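Local coordinates for protein zinc peptidase (Vibrio cholerae, PDB 2GU1) that cuts the peptide cross-links between peptidoglycan strands as a zinc-dependent DD-endopeptidase, probably making room for new glycan during cell wall expansion, at residues T80-N83 / F87-D90. Numbering follows the deposited sequence.
Sequences TREN and FSYD
Glu82 and Ser88 are turned to each other by two torsions: the glutamate chain folds back at chi2 (-66°), and the serine holds OG between its backbone N and carbonyl carbon (chi1 55°). Ser88 OG donates a 2.6 Å hydrogen bond to Glu82 OE2, reaching the carboxylate oxygen on its anti side, slightly out of the group's plane. The other oxygen of that carboxylate, OE1, has a long, weak ion pair with Arg228.

Next to this bond, Thr80 and Ser88 form the last hydrogen-bonded pair in the antiparallel hairpin of strands 75-81 and 87-93. Thr80 N gives its hydrogen to Ser88 O at 2.8 Å, and Ser88 N returns a 2.6 Å bond to Thr80 O. Phe87 CA also makes a weaker CA-H...O contact with Thr80 O at 3.1 Å. Thr80 and Ser88 share a face of the sheet, where Thr80 OG1 is hydrogen-bonded to Arg66 NE of the adjoining strand 64-70.

On the other face lies the non-hydrogen-bonded pair Arg81 and Phe87. One face of the phenyl ring is covered by Arg81 CA and CB, with CB 3.8 Å from the centroid and 20° off the normal, a CH-pi contact. Farther out the arginine leaves the ring, its guanidinium plane nearly perpendicular to it, to reach Asp59 in a salt bridge and Leu64 O. Phe87 also packs on Lys34 and Ile35 of helix 29-38, joining this edge strand to that helix.

The hairpin end thus has two differing faces: on one the buried phenyl ring packs against the aliphatic start of Arg81; on the other the Ser88 hydroxyl links Glu82, the first residue after strand 75-81, to the partner strand. If Glu82 is ionised, as the Arg228 pair would favour, this short bond is probably charge-assisted.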
loop_
_atom_site.group_PDB
_atom_site.type_symbol
_atom_site.label_atom_id
_atom_site.label_comp_id
_atom_site.label_asym_id
_atom_site.label_seq_id
_atom_site.Cartn_x
_atom_site.Cartn_y
_atom_site.Cartn_z
ATOM N N THR A 80 -0.529 4.546 -21.457
ATOM C CA THR A 80 -0.667 4.785 -22.892
ATOM C C THR A 80 0.152 5.951 -23.431
ATOM O O THR A 80 0.157 7.038 -22.849
ATOM C CB THR A 80 -2.143 5.018 -23.252
ATOM O OG1 THR A 80 -2.914 3.888 -22.831
ATOM C CG2 THR A 80 -2.308 5.203 -24.754
ATOM N N ARG A 81 0.837 5.721 -24.550
ATOM C CA ARG A 81 1.644 6.763 -25.173
ATOM C C ARG A 81 0.746 7.762 -25.899
ATOM O O ARG A 81 -0.181 7.377 -26.613
ATOM C CB ARG A 81 2.656 6.165 -26.157
ATOM C CG ARG A 81 3.477 7.229 -26.887
ATOM C CD ARG A 81 4.759 6.680 -27.490
ATOM N NE ARG A 81 4.527 5.634 -28.482
ATOM C CZ ARG A 81 3.869 5.805 -29.623
ATOM N NH1 ARG A 81 3.366 6.994 -29.933
ATOM N NH2 ARG A 81 3.714 4.783 -30.456
ATOM N N GLU A 82 1.028 9.047 -25.697
ATOM C CA GLU A 82 0.260 10.128 -26.310
ATOM C C GLU A 82 0.998 10.682 -27.535
ATOM O O GLU A 82 2.199 10.455 -27.703
ATOM C CB GLU A 82 0.036 11.251 -25.290
ATOM C CG GLU A 82 -0.816 10.877 -24.079
ATOM C CD GLU A 82 -2.263 10.569 -24.437
ATOM O OE1 GLU A 82 -2.683 10.909 -25.564
ATOM O OE2 GLU A 82 -2.984 9.999 -23.590
ATOM N N ASN A 83 0.285 11.408 -28.389
ATOM C CA ASN A 83 0.908 11.970 -29.581
ATOM C C ASN A 83 2.091 12.866 -29.234
ATOM O O ASN A 83 3.039 12.974 -30.012
ATOM C CB ASN A 83 -0.114 12.763 -30.407
ATOM C CG ASN A 83 -1.106 11.867 -31.123
ATOM O OD1 ASN A 83 -0.715 10.961 -31.863
ATOM N ND2 ASN A 83 -2.394 12.118 -30.914
ATOM N N PHE A 87 3.264 9.701 -21.674
ATOM C CA PHE A 87 2.391 8.565 -21.406
ATOM C C PHE A 87 1.314 8.983 -20.423
ATOM O O PHE A 87 1.590 9.709 -19.466
ATOM C CB PHE A 87 3.188 7.399 -20.809
ATOM C CG PHE A 87 3.807 6.495 -21.835
ATOM C CD1 PHE A 87 3.257 5.239 -22.092
ATOM C CD2 PHE A 87 4.928 6.897 -22.549
ATOM C CE1 PHE A 87 3.822 4.396 -23.047
ATOM C CE2 PHE A 87 5.502 6.058 -23.512
ATOM C CZ PHE A 87 4.943 4.805 -23.757
ATOM N N SER A 88 0.089 8.537 -20.672
ATOM C CA SER A 88 -1.034 8.831 -19.796
ATOM C C SER A 88 -1.391 7.562 -19.018
ATOM O O SER A 88 -1.159 6.440 -19.490
ATOM C CB SER A 88 -2.240 9.315 -20.605
ATOM O OG SER A 88 -2.597 8.381 -21.604
ATOM N N TYR A 89 -1.965 7.752 -17.833
ATOM C CA TYR A 89 -2.328 6.653 -16.937
ATOM C C TYR A 89 -3.834 6.426 -16.773
ATOM O O TYR A 89 -4.600 7.376 -16.670
ATOM C CB TYR A 89 -1.732 6.940 -15.558
ATOM C CG TYR A 89 -2.066 5.927 -14.482
ATOM C CD1 TYR A 89 -1.242 4.824 -14.253
ATOM C CD2 TYR A 89 -3.196 6.082 -13.681
ATOM C CE1 TYR A 89 -1.534 3.903 -13.251
ATOM C CE2 TYR A 89 -3.499 5.166 -12.675
ATOM C CZ TYR A 89 -2.665 4.080 -12.464
ATOM O OH TYR A 89 -2.958 3.180 -11.462
ATOM N N ASP A 90 -4.235 5.158 -16.717
ATOM C CA ASP A 90 -5.630 4.770 -16.500
ATOM C C ASP A 90 -5.640 3.485 -15.672
ATOM O O ASP A 90 -4.917 2.538 -15.985
ATOM C CB ASP A 90 -6.355 4.538 -17.833
ATOM C CG ASP A 90 -7.776 4.006 -17.646
ATOM O OD1 ASP A 90 -8.338 4.164 -16.541
ATOM O OD2 ASP A 90 -8.343 3.438 -18.609
#